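Local coordinates for PelD (Pseudomonas aeruginosa, PDB 4EU0), which binds the bacterial second messenger cyclic di-GMP through a GGDEF-like domain and takes part in pellicle formation in Pseudomonas aeruginosa, at residues R42-Y47 with A119-E124; C186-E191 with G238-L243; G211-L216 with L230-S235. All coordinates share one frame; numbering follows the deposited sequence.

Interaction 1 (R42-Y47 with A119-E124); sequences RIAGLY and ALLAVE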
loop_
_atom_site.group_PDB
_atom_site.type_symbol
_atom_site.label_atom_id
_atom_site.label_comp_id
_atom_site.label_asym_id
_atom_site.label_seq_id
_atom_site.Cartn_x
_atom_site.Cartn_y
_atom_site.Cartn_z
ATOM N N ARG A 42 7.066 10.806 21.711
ATOM C CA ARG A 42 7.273 12.080 22.392
ATOM C C ARG A 42 8.544 12.797 21.929
ATOM O O ARG A 42 8.534 14.020 21.748
ATOM C CB ARG A 42 7.247 11.900 23.916
ATOM C CG ARG A 42 7.112 13.204 24.713
ATOM C CD ARG A 42 5.842 13.975 24.331
ATOM N NE ARG A 42 5.531 15.052 25.270
ATOM C CZ ARG A 42 6.034 16.284 25.217
ATOM N NH1 ARG A 42 6.893 16.631 24.265
ATOM N NH2 ARG A 42 5.677 17.177 26.128
ATOM N N ILE A 43 9.633 12.047 21.753
ATOM C CA ILE A 43 10.858 12.600 21.169
ATOM C C ILE A 43 11.375 11.686 20.060
ATOM O O ILE A 43 11.650 10.503 20.290
ATOM C CB ILE A 43 11.988 12.868 22.212
ATOM C CG1 ILE A 43 11.441 13.499 23.498
ATOM C CG2 ILE A 43 13.050 13.789 21.608
ATOM C CD1 ILE A 43 12.474 13.625 24.624
ATOM N N ALA A 44 11.505 12.249 18.858
ATOM C CA ALA A 44 11.891 11.482 17.675
ATOM C C ALA A 44 12.454 12.380 16.572
ATOM O O ALA A 44 12.365 13.610 16.652
ATOM C CB ALA A 44 10.696 10.679 17.147
ATOM N N GLY A 45 13.025 11.749 15.549
ATOM C CA GLY A 45 13.558 12.458 14.388
ATOM C C GLY A 45 13.412 11.638 13.122
ATOM O O GLY A 45 13.404 10.402 13.165
ATOM N N LEU A 46 13.286 12.333 11.994
ATOM C CA LEU A 46 13.199 11.690 10.685
ATOM C C LEU A 46 14.398 12.081 9.829
ATOM O O LEU A 46 14.695 13.266 9.674
ATOM C CB LEU A 46 11.904 12.089 9.981
ATOM C CG LEU A 46 11.563 11.360 8.676
ATOM C CD1 LEU A 46 11.223 9.884 8.907
ATOM C CD2 LEU A 46 10.410 12.064 7.990
ATOM N N TYR A 47 15.078 11.079 9.277
ATOM C CA TYR A 47 16.336 11.290 8.544
ATOM C C TYR A 47 16.315 10.630 7.171
ATOM O O TYR A 47 15.710 9.580 7.000
ATOM C CB TYR A 47 17.510 10.733 9.352
ATOM C CG TYR A 47 17.528 11.218 10.782
ATOM C CD1 TYR A 47 18.195 12.384 11.127
ATOM C CD2 TYR A 47 16.843 10.524 11.786
ATOM C CE1 TYR A 47 18.209 12.841 12.432
ATOM C CE2 TYR A 47 16.842 10.981 13.094
ATOM C CZ TYR A 47 17.531 12.138 13.408
ATOM O OH TYR A 47 17.548 12.598 14.701
ATOM N N ALA A 119 14.323 6.372 4.163
ATOM C CA ALA A 119 14.378 7.232 5.345
ATOM C C ALA A 119 14.436 6.413 6.624
ATOM O O ALA A 119 14.186 5.204 6.619
ATOM C CB ALA A 119 13.172 8.167 5.374
ATOM N N LEU A 120 14.757 7.089 7.724
ATOM C CA LEU A 120 14.869 6.447 9.023
ATOM C C LEU A 120 14.087 7.248 10.065
ATOM O O LEU A 120 14.241 8.462 10.158
ATOM C CB LEU A 120 16.357 6.359 9.394
ATOM C CG LEU A 120 16.855 5.836 10.741
ATOM C CD1 LEU A 120 18.352 5.574 10.646
ATOM C CD2 LEU A 120 16.597 6.842 11.819
ATOM N N LEU A 121 13.241 6.565 10.835
ATOM C CA LEU A 121 12.635 7.154 12.030
ATOM C C LEU A 121 13.459 6.719 13.239
ATOM O O LEU A 121 13.573 5.523 13.503
ATOM C CB LEU A 121 11.177 6.694 12.204
ATOM C CG LEU A 121 10.469 7.062 13.517
ATOM C CD1 LEU A 121 10.142 8.541 13.568
ATOM C CD2 LEU A 121 9.206 6.233 13.728
ATOM N N ALA A 122 14.042 7.686 13.951
ATOM C CA ALA A 122 14.813 7.416 15.164
ATOM C C ALA A 122 14.049 7.943 16.366
ATOM O O ALA A 122 13.784 9.140 16.464
ATOM C CB ALA A 122 16.196 8.066 15.085
ATOM N N VAL A 123 13.671 7.042 17.265
ATOM C CA VAL A 123 12.868 7.426 18.427
ATOM C C VAL A 123 13.716 7.418 19.691
ATOM O O VAL A 123 14.263 6.382 20.070
ATOM C CB VAL A 123 11.644 6.506 18.610
ATOM C CG1 VAL A 123 10.843 6.939 19.837
ATOM C CG2 VAL A 123 10.762 6.517 17.358
ATOM N N GLU A 124 13.821 8.583 20.327
ATOM C CA GLU A 124 14.538 8.715 21.588
ATOM C C GLU A 124 13.634 8.466 22.792
ATOM O O GLU A 124 14.082 7.924 23.800
ATOM C CB GLU A 124 15.258 10.066 21.709
ATOM C CG GLU A 124 14.843 11.142 20.714
ATOM C CD GLU A 124 15.702 11.179 19.448
ATOM O OE1 GLU A 124 16.617 10.333 19.310
ATOM O OE2 GLU A 124 15.464 12.072 18.593
#
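Ile43 meets Glu124 where the second strand turns a corner. Arg42 and Ile43 share Gln125 as backbone partner in a classic beta bulge. Ile43 O accepts a hydrogen bond from Glu124 N, the donor tilted 32° out of the carbonyl plane. Beside it the two side chains cross at about a right angle and pack tightly, Ile43 CG2 lying 3.3 Å from Glu124 CG. The Glu124 chain bends at chi2 (-93°), which turns its CD back over the first strand; OE2 comes to rest 3.6 Å from Ala44 C, buried and without a polar partner. Ala44 then forms a non-hydrogen-bonded antiparallel pair with Val123, its CB 4.2 Å from Val123 CG2. Gly45 and Ala122 exchange two backbone hydrogen bonds, Gly45 N to Ala122 O and Ala122 N to Gly45 O. These two strands, 43-48 and 117-123, are neighbours in the antiparallel sheet of the GAF domain, whose strand order 2-1-5-4-3 is that of the GAF/PAS type of fold. Leu46 pairs with Leu121 in the non-hydrogen-bonded manner. Leu46 CD1 reaches across to 3.6 Å from Leu120 O, and Leu121 CD1 lies 3.8 Å from Gly45 O; both leucines face helix 28-39. On the other face, Tyr47 has CG beside its own backbone N (chi1 -51°), and its hydroxyl ends in the space above Gly45 that a CB would take. Ala122 CB touches the ring edge near its plane, 3.6 Å from Tyr47 CE2, while Leu120 CD2 approaches Tyr47 CD2 obliquely at 3.7 Å. Leu120 carries this face on to helix 74-82, and Tyr47 OH is buried with no hydrogen-bonding partner. Tyr47 and Leu120 close the ladder with reciprocal backbone bonds, Leu120 N to Tyr47 O measuring 2.8 Å.

Interaction 2 (C186-E191 with G238-L243); sequences CLYAFE and GSQGYL. With C2E (9,9'-[(2R,3R,3aS,5S,7aR,9R,10R,10aS,12S,14aR)-3,5,10,12-tetrahydroxy-5,12-dioxidooctahydro-2H,7H-difuro[3,2-d:3',2'-j][1,3,7,9,2,8]tetraoxadiphosphacyclododecine-2,9-diyl]bis(2-amino-1,9-dihydro-6H-purin-6-one)), chain B.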
loop_
_atom_site.group_PDB
_atom_site.type_symbol
_atom_site.label_atom_id
_atom_site.label_comp_id
_atom_site.label_asym_id
_atom_site.label_seq_id
_atom_site.Cartn_x
_atom_site.Cartn_y
_atom_site.Cartn_z
ATOM N N CYS A 186 -8.258 -7.909 -0.439
ATOM C CA CYS A 186 -9.024 -8.735 -1.358
ATOM C C CYS A 186 -8.721 -8.331 -2.789
ATOM O O CYS A 186 -8.633 -7.136 -3.085
ATOM C CB CYS A 186 -10.520 -8.536 -1.108
ATOM S SG CYS A 186 -11.561 -9.803 -1.849
ATOM N N LEU A 187 -8.568 -9.325 -3.658
ATOM C CA LEU A 187 -8.525 -9.110 -5.098
ATOM C C LEU A 187 -9.829 -9.597 -5.711
ATOM O O LEU A 187 -10.228 -10.743 -5.490
ATOM C CB LEU A 187 -7.391 -9.912 -5.749
ATOM C CG LEU A 187 -6.152 -9.280 -6.372
ATOM C CD1 LEU A 187 -5.354 -10.377 -7.111
ATOM C CD2 LEU A 187 -6.469 -8.097 -7.296
ATOM N N TYR A 188 -10.486 -8.736 -6.477
ATOM C CA TYR A 188 -11.611 -9.170 -7.287
ATOM C C TYR A 188 -11.223 -9.130 -8.750
ATOM O O TYR A 188 -10.547 -8.201 -9.197
ATOM C CB TYR A 188 -12.812 -8.250 -7.091
ATOM C CG TYR A 188 -13.627 -8.518 -5.842
ATOM C CD1 TYR A 188 -14.551 -9.551 -5.809
ATOM C CD2 TYR A 188 -13.506 -7.702 -4.712
ATOM C CE1 TYR A 188 -15.323 -9.799 -4.662
ATOM C CE2 TYR A 188 -14.272 -7.939 -3.555
ATOM C CZ TYR A 188 -15.174 -8.986 -3.546
ATOM O OH TYR A 188 -15.946 -9.237 -2.440
ATOM N N ALA A 189 -11.673 -10.131 -9.492
ATOM C CA ALA A 189 -11.562 -10.100 -10.948
ATOM C C ALA A 189 -12.962 -10.171 -11.508
ATOM O O ALA A 189 -13.682 -11.138 -11.245
ATOM C CB ALA A 189 -10.735 -11.259 -11.436
ATOM N N PHE A 190 -13.354 -9.154 -12.271
ATOM C CA PHE A 190 -14.647 -9.165 -12.940
ATOM C C PHE A 190 -14.431 -9.519 -14.397
ATOM O O PHE A 190 -13.865 -8.730 -15.155
ATOM C CB PHE A 190 -15.357 -7.812 -12.792
ATOM C CG PHE A 190 -15.611 -7.413 -11.366
ATOM C CD1 PHE A 190 -16.752 -7.845 -10.706
ATOM C CD2 PHE A 190 -14.725 -6.580 -10.687
ATOM C CE1 PHE A 190 -16.998 -7.492 -9.375
ATOM C CE2 PHE A 190 -14.968 -6.200 -9.357
ATOM C CZ PHE A 190 -16.100 -6.653 -8.702
ATOM N N GLU A 191 -14.839 -10.728 -14.779
ATOM C CA GLU A 191 -14.699 -11.175 -16.152
ATOM C C GLU A 191 -15.996 -10.881 -16.889
ATOM O O GLU A 191 -17.066 -11.309 -16.468
ATOM C CB GLU A 191 -14.377 -12.668 -16.202
ATOM C CG GLU A 191 -14.164 -13.189 -17.618
ATOM C CD GLU A 191 -14.065 -14.704 -17.699
ATOM O OE1 GLU A 191 -14.329 -15.398 -16.691
ATOM O OE2 GLU A 191 -13.728 -15.199 -18.797
ATOM N N GLY A 238 -15.461 -5.885 5.014
ATOM C CA GLY A 238 -15.328 -4.777 4.054
ATOM C C GLY A 238 -15.458 -5.208 2.609
ATOM O O GLY A 238 -16.138 -4.562 1.816
ATOM N N SER A 239 -14.797 -6.310 2.270
ATOM C CA SER A 239 -14.765 -6.802 0.895
ATOM C C SER A 239 -16.139 -7.266 0.439
ATOM O O SER A 239 -16.471 -7.172 -0.743
ATOM C CB SER A 239 -13.749 -7.931 0.773
ATOM O OG SER A 239 -12.445 -7.386 0.795
ATOM N N GLN A 240 -16.933 -7.765 1.382
ATOM C CA GLN A 240 -18.301 -8.142 1.075
ATOM C C GLN A 240 -19.175 -6.893 0.981
ATOM O O GLN A 240 -20.029 -6.799 0.095
ATOM C CB GLN A 240 -18.825 -9.167 2.084
ATOM C CG GLN A 240 -17.926 -10.422 2.142
ATOM C CD GLN A 240 -17.834 -11.159 0.805
ATOM O OE1 GLN A 240 -16.738 -11.429 0.297
ATOM N NE2 GLN A 240 -18.982 -11.471 0.225
ATOM N N GLY A 241 -18.899 -5.913 1.841
ATOM C CA GLY A 241 -19.541 -4.594 1.771
ATOM C C GLY A 241 -19.345 -3.890 0.434
ATOM O O GLY A 241 -20.256 -3.222 -0.072
ATOM N N TYR A 242 -18.147 -4.020 -0.124
ATOM C CA TYR A 242 -17.842 -3.479 -1.447
ATOM C C TYR A 242 -18.781 -4.053 -2.500
ATOM O O TYR A 242 -19.342 -3.307 -3.300
ATOM C CB TYR A 242 -16.382 -3.771 -1.793
ATOM C CG TYR A 242 -15.985 -3.565 -3.234
ATOM C CD1 TYR A 242 -15.950 -2.295 -3.798
ATOM C CD2 TYR A 242 -15.601 -4.648 -4.012
ATOM C CE1 TYR A 242 -15.559 -2.114 -5.130
ATOM C CE2 TYR A 242 -15.205 -4.500 -5.307
ATOM C CZ TYR A 242 -15.169 -3.230 -5.869
ATOM O OH TYR A 242 -14.774 -3.066 -7.175
ATOM N N LEU A 243 -18.971 -5.368 -2.490
ATOM C CA LEU A 243 -19.841 -5.981 -3.497
ATOM C C LEU A 243 -21.292 -5.546 -3.315
ATOM O O LEU A 243 -21.996 -5.334 -4.304
ATOM C CB LEU A 243 -19.729 -7.510 -3.505
ATOM C CG LEU A 243 -20.144 -8.176 -4.834
ATOM C CD1 LEU A 243 -19.881 -7.338 -6.105
ATOM C CD2 LEU A 243 -19.446 -9.495 -4.945
HETATM P P1 C2E B . -20.802 1.960 2.320
HETATM O O2P C2E B . -22.145 1.267 2.399
HETATM O O1P C2E B . -20.437 2.714 1.068
HETATM O "O5'" C2E B . -19.644 0.904 2.626
HETATM C "C5'" C2E B . -19.715 -0.007 3.721
HETATM C "C4'" C2E B . -18.381 -0.717 3.925
HETATM O "O4'" C2E B . -18.130 -1.626 2.840
HETATM C "C3'" C2E B . -17.160 0.195 3.986
HETATM O "O3'" C2E B . -16.848 0.690 5.294
HETATM C "C2'" C2E B . -16.061 -0.714 3.502
HETATM O "O2'" C2E B . -15.679 -1.583 4.574
HETATM C "C1'" C2E B . -16.760 -1.550 2.452
HETATM N N9 C2E B . -16.650 -0.909 1.111
HETATM C C8 C2E B . -17.653 -0.354 0.408
HETATM N N7 C2E B . -17.208 0.131 -0.781
HETATM C C5 C2E B . -15.891 -0.139 -0.832
HETATM C C6 C2E B . -14.802 0.101 -1.791
HETATM O O6 C2E B . -15.062 0.725 -2.960
HETATM N N1 C2E B . -13.557 -0.323 -1.476
HETATM C C2 C2E B . -13.264 -0.940 -0.299
HETATM N N2 C2E B . -11.985 -1.314 -0.075
HETATM N N3 C2E B . -14.225 -1.190 0.635
HETATM C C4 C2E B . -15.519 -0.817 0.421
HETATM P P11 C2E B . -16.059 2.086 5.450
HETATM O O21 C2E B . -15.739 2.308 6.920
HETATM O O11 C2E B . -14.939 2.216 4.438
HETATM O O5A C2E B . -17.201 3.147 5.072
HETATM C C5A C2E B . -18.424 3.189 5.804
HETATM C C4A C2E B . -19.348 4.191 5.142
HETATM O O4A C2E B . -18.715 5.467 5.046
HETATM C C3A C2E B . -19.648 3.822 3.704
HETATM O O3A C2E B . -20.741 2.935 3.593
HETATM C C2A C2E B . -19.943 5.144 3.046
HETATM O O2A C2E B . -21.285 5.559 3.336
HETATM C C1A C2E B . -18.966 6.051 3.764
HETATM N N91 C2E B . -17.708 6.161 2.976
HETATM C C81 C2E B . -16.521 5.589 3.253
HETATM N N71 C2E B . -15.585 5.917 2.324
HETATM C C51 C2E B . -16.184 6.718 1.422
HETATM C C61 C2E B . -15.787 7.433 0.184
HETATM O O61 C2E B . -14.522 7.357 -0.301
HETATM N N11 C2E B . -16.725 8.167 -0.458
HETATM C C21 C2E B . -18.000 8.265 -0.003
HETATM N N21 C2E B . -18.887 9.021 -0.698
HETATM N N31 C2E B . -18.425 7.641 1.127
HETATM C C41 C2E B . -17.579 6.873 1.860
HETATM O O HOH W 1 -18.047 -11.018 -2.469
#
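The rings of Tyr188 and Tyr242 meet obliquely, centroids 5.5 Å apart and planes at 45°, as the two side chains slide past each other in opposite directions. This is helix-on-sheet packing in the GGDEF-like alpha/beta domain: helix 236-253 covers inner strand 185-192, the segment axes 9.9 Å apart and 29° from parallel. Tyr188 CE2 lies at the edge of the Tyr242 ring, 3.6 Å from CD2, whereas the ring's CD1 branch meets cyclic di-GMP, 3.3 Å from O6 of one guanine. Ser239 O and a water sit at the edge of the Tyr188 ring, near its plane. Leu243 CD1 lies at the edge of the Phe190 ring, and Phe190 and Tyr242 reach toward each other tip to tip, Tyr242 OH 3.8 Å from Phe190 CE2. Tyr242 thus lies between Tyr188 and Phe190 of the strand and the guanine, while Gly238 and Gly241 let the helix backbone come close to a ribose. Tyr188 OH donates to Ser239 O at 2.7 Å, standing well above the carbonyl plane, and accepts from the water at 2.8 Å. The same water takes a weak bond from Gln240 NE2; Gln240 OE1 is bonded to Gln269 of the edge strand. With Ser239 OG turned beside its own backbone N (chi1 -75°), the hydroxyl oxygen lies only 2.9 Å from Cys186 CB.

Interaction 3 (G211-L216 with L230-S235); sequences GLDVQL and LLPLTS. With C2E (9,9'-[(2R,3R,3aS,5S,7aR,9R,10R,10aS,12S,14aR)-3,5,10,12-tetrahydroxy-5,12-dioxidooctahydro-2H,7H-difuro[3,2-d:3',2'-j][1,3,7,9,2,8]tetraoxadiphosphacyclododecine-2,9-diyl]bis(2-amino-1,9-dihydro-6H-purin-6-one)), chain B.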
loop_
_atom_site.group_PDB
_atom_site.type_symbol
_atom_site.label_atom_id
_atom_site.label_comp_id
_atom_site.label_asym_id
_atom_site.label_seq_id
_atom_site.Cartn_x
_atom_site.Cartn_y
_atom_site.Cartn_z
ATOM N N GLY A 211 -10.998 5.346 -2.609
ATOM C CA GLY A 211 -9.860 5.300 -1.677
ATOM C C GLY A 211 -8.595 4.698 -2.254
ATOM O O GLY A 211 -8.177 5.058 -3.365
ATOM N N LEU A 212 -7.980 3.782 -1.499
ATOM C CA LEU A 212 -6.723 3.155 -1.905
ATOM C C LEU A 212 -6.888 2.019 -2.903
ATOM O O LEU A 212 -5.898 1.469 -3.378
ATOM C CB LEU A 212 -5.940 2.650 -0.692
ATOM C CG LEU A 212 -5.522 3.716 0.310
ATOM C CD1 LEU A 212 -5.097 3.054 1.601
ATOM C CD2 LEU A 212 -4.401 4.575 -0.280
ATOM N N ASP A 213 -8.135 1.673 -3.231
ATOM C CA ASP A 213 -8.362 0.604 -4.200
ATOM C C ASP A 213 -7.750 0.987 -5.540
ATOM O O ASP A 213 -7.789 2.164 -5.943
ATOM C CB ASP A 213 -9.843 0.323 -4.407
ATOM C CG ASP A 213 -10.549 -0.154 -3.142
ATOM O OD1 ASP A 213 -9.912 -0.377 -2.086
ATOM O OD2 ASP A 213 -11.782 -0.311 -3.218
ATOM N N VAL A 214 -7.183 -0.006 -6.217
ATOM C CA VAL A 214 -6.600 0.189 -7.535
ATOM C C VAL A 214 -7.113 -0.866 -8.500
ATOM O O VAL A 214 -7.428 -2.004 -8.098
ATOM C CB VAL A 214 -5.039 0.202 -7.519
ATOM C CG1 VAL A 214 -4.521 1.475 -6.835
ATOM C CG2 VAL A 214 -4.469 -1.038 -6.830
ATOM N N GLN A 215 -7.211 -0.470 -9.764
ATOM C CA GLN A 215 -7.775 -1.326 -10.793
ATOM C C GLN A 215 -6.853 -1.501 -11.978
ATOM O O GLN A 215 -6.050 -0.618 -12.292
ATOM C CB GLN A 215 -9.094 -0.735 -11.303
ATOM C CG GLN A 215 -10.108 -0.445 -10.225
ATOM C CD GLN A 215 -11.382 0.111 -10.815
ATOM O OE1 GLN A 215 -11.374 0.620 -11.937
ATOM N NE2 GLN A 215 -12.478 0.002 -10.077
ATOM N N LEU A 216 -7.017 -2.633 -12.657
ATOM C CA LEU A 216 -6.347 -2.920 -13.916
ATOM C C LEU A 216 -7.369 -3.366 -14.952
ATOM O O LEU A 216 -8.165 -4.277 -14.702
ATOM C CB LEU A 216 -5.309 -4.033 -13.750
ATOM C CG LEU A 216 -3.812 -3.774 -13.646
ATOM C CD1 LEU A 216 -3.040 -5.018 -14.089
ATOM C CD2 LEU A 216 -3.388 -2.562 -14.468
ATOM N N LEU A 230 -7.994 -4.386 -6.701
ATOM C CA LEU A 230 -7.391 -4.690 -5.406
ATOM C C LEU A 230 -7.973 -3.765 -4.335
ATOM O O LEU A 230 -8.062 -2.549 -4.515
ATOM C CB LEU A 230 -5.866 -4.523 -5.470
ATOM C CG LEU A 230 -5.121 -4.685 -4.138
ATOM C CD1 LEU A 230 -5.058 -6.154 -3.699
ATOM C CD2 LEU A 230 -3.712 -4.085 -4.221
ATOM N N LEU A 231 -8.362 -4.362 -3.213
ATOM C CA LEU A 231 -8.856 -3.645 -2.058
ATOM C C LEU A 231 -7.852 -3.778 -0.912
ATOM O O LEU A 231 -7.946 -4.718 -0.114
ATOM C CB LEU A 231 -10.200 -4.243 -1.610
ATOM C CG LEU A 231 -11.411 -4.123 -2.549
ATOM C CD1 LEU A 231 -11.263 -4.986 -3.805
ATOM C CD2 LEU A 231 -12.639 -4.554 -1.744
ATOM N N PRO A 232 -6.884 -2.844 -0.824
ATOM C CA PRO A 232 -5.875 -2.950 0.237
ATOM C C PRO A 232 -6.460 -2.678 1.613
ATOM O O PRO A 232 -7.459 -1.964 1.736
ATOM C CB PRO A 232 -4.875 -1.836 -0.121
ATOM C CG PRO A 232 -5.121 -1.545 -1.584
ATOM C CD PRO A 232 -6.615 -1.695 -1.700
ATOM N N LEU A 233 -5.832 -3.250 2.639
ATOM C CA LEU A 233 -6.183 -2.961 4.027
ATOM C C LEU A 233 -7.693 -3.045 4.270
ATOM O O LEU A 233 -8.271 -2.181 4.895
ATOM C CB LEU A 233 -5.650 -1.580 4.436
ATOM C CG LEU A 233 -4.144 -1.382 4.260
ATOM C CD1 LEU A 233 -3.758 0.070 4.462
ATOM C CD2 LEU A 233 -3.383 -2.266 5.233
ATOM N N THR A 234 -8.304 -4.114 3.768
ATOM C CA THR A 234 -9.745 -4.281 3.805
ATOM C C THR A 234 -10.090 -5.670 4.320
ATOM O O THR A 234 -9.624 -6.665 3.765
ATOM C CB THR A 234 -10.325 -4.061 2.401
ATOM O OG1 THR A 234 -10.115 -2.695 2.035
ATOM C CG2 THR A 234 -11.828 -4.371 2.357
ATOM N N SER A 235 -10.901 -5.710 5.383
ATOM C CA SER A 235 -11.341 -6.959 6.021
ATOM C C SER A 235 -12.287 -7.738 5.126
ATOM O O SER A 235 -12.771 -7.209 4.129
ATOM C CB SER A 235 -12.046 -6.667 7.351
ATOM O OG SER A 235 -13.299 -6.025 7.169
HETATM P P1 C2E B . -20.802 1.960 2.320
HETATM O O2P C2E B . -22.145 1.267 2.399
HETATM O O1P C2E B . -20.437 2.714 1.068
HETATM O "O5'" C2E B . -19.644 0.904 2.626
HETATM C "C5'" C2E B . -19.715 -0.007 3.721
HETATM C "C4'" C2E B . -18.381 -0.717 3.925
HETATM O "O4'" C2E B . -18.130 -1.626 2.840
HETATM C "C3'" C2E B . -17.160 0.195 3.986
HETATM O "O3'" C2E B . -16.848 0.690 5.294
HETATM C "C2'" C2E B . -16.061 -0.714 3.502
HETATM O "O2'" C2E B . -15.679 -1.583 4.574
HETATM C "C1'" C2E B . -16.760 -1.550 2.452
HETATM N N9 C2E B . -16.650 -0.909 1.111
HETATM C C8 C2E B . -17.653 -0.354 0.408
HETATM N N7 C2E B . -17.208 0.131 -0.781
HETATM C C5 C2E B . -15.891 -0.139 -0.832
HETATM C C6 C2E B . -14.802 0.101 -1.791
HETATM O O6 C2E B . -15.062 0.725 -2.960
HETATM N N1 C2E B . -13.557 -0.323 -1.476
HETATM C C2 C2E B . -13.264 -0.940 -0.299
HETATM N N2 C2E B . -11.985 -1.314 -0.075
HETATM N N3 C2E B . -14.225 -1.190 0.635
HETATM C C4 C2E B . -15.519 -0.817 0.421
HETATM P P11 C2E B . -16.059 2.086 5.450
HETATM O O21 C2E B . -15.739 2.308 6.920
HETATM O O11 C2E B . -14.939 2.216 4.438
HETATM O O5A C2E B . -17.201 3.147 5.072
HETATM C C5A C2E B . -18.424 3.189 5.804
HETATM C C4A C2E B . -19.348 4.191 5.142
HETATM O O4A C2E B . -18.715 5.467 5.046
HETATM C C3A C2E B . -19.648 3.822 3.704
HETATM O O3A C2E B . -20.741 2.935 3.593
HETATM C C2A C2E B . -19.943 5.144 3.046
HETATM O O2A C2E B . -21.285 5.559 3.336
HETATM C C1A C2E B . -18.966 6.051 3.764
HETATM N N91 C2E B . -17.708 6.161 2.976
HETATM C C81 C2E B . -16.521 5.589 3.253
HETATM N N71 C2E B . -15.585 5.917 2.324
HETATM C C51 C2E B . -16.184 6.718 1.422
HETATM C C61 C2E B . -15.787 7.433 0.184
HETATM O O61 C2E B . -14.522 7.357 -0.301
HETATM N N11 C2E B . -16.725 8.167 -0.458
HETATM C C21 C2E B . -18.000 8.265 -0.003
HETATM N N21 C2E B . -18.887 9.021 -0.698
HETATM N N31 C2E B . -18.425 7.641 1.127
HETATM C C41 C2E B . -17.579 6.873 1.860
HETATM O O HOH W 2 -8.672 0.113 0.294
#
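Asp213 leans its carboxylate over the backbone of Leu231, OD1 3.4 Å from Leu231 CA, and presents both oxygens to one guanine of cyclic di-GMP. OD1 takes a nearly straight bond (169°) from guanine N2 at 3.0 Å; OD2 receives N1 at 2.5 Å, so short that the exact length is doubtful, and a further weak bond from N2. The N2 amino group also donates to Thr234 OG1 at 3.1 Å, so the two segments hold it jointly, and Leu231 CD2 packs beside it. The second shell fixes these acceptors. Thr234 OG1 gives its own proton to Pro232 O (2.8 Å, from above the carbonyl plane), which leaves the oxygen able to accept from N2. A water donates to Asp213 OD1 at 2.7 Å and to Pro232 O, tying the carboxylate to the same carbonyl. Asp213, the last loop residue before strand 214-219, has CG beside its backbone N (chi1 -62°), on the side of Leu231 and the ligand. Next in line, Val214 and Leu230 form an antiparallel hydrogen-bonded pair, Leu230 N to Val214 O 2.8 Å. Their side chains lie side by side, Val214 CG2 4.0 Å from Leu230 CB. Behind the site Pro232 CG rests on Leu212 O, and Leu212 CD1 touches Leu233 CD1; both leucines pack on helix 2-16, whose Arg4 bonds Leu233 O. Arg210, also bonded to the ligand, and Asp213 are the first and last residues of an RxxD motif, here ahead of a hairpin strand, as in the inhibitory I-site by which many GGDEF domains bind cyclic di-GMP.

In the fold
After helix 2-16, interaction 1 closes a long loop by pairing strands 43-48 and 117-123 of the GAF sheet. After helices 133-150 and 162-181, interaction 2 opens on strand 185-192 of the GGDEF-like sheet and closes on helix 236-253; nested inside that loop, interaction 3 joins the hairpin of strands 214-219 and 225-231. Interactions 2 and 3 have centres about 9 Å apart and touch directly: Cys186 O meets Leu231 N across neighbouring strands, and Leu231 packs on Tyr188 and Tyr242. Both reach cyclic di-GMP. Interaction 1, its centre about 38 Å from that of interaction 2, lies away from that site.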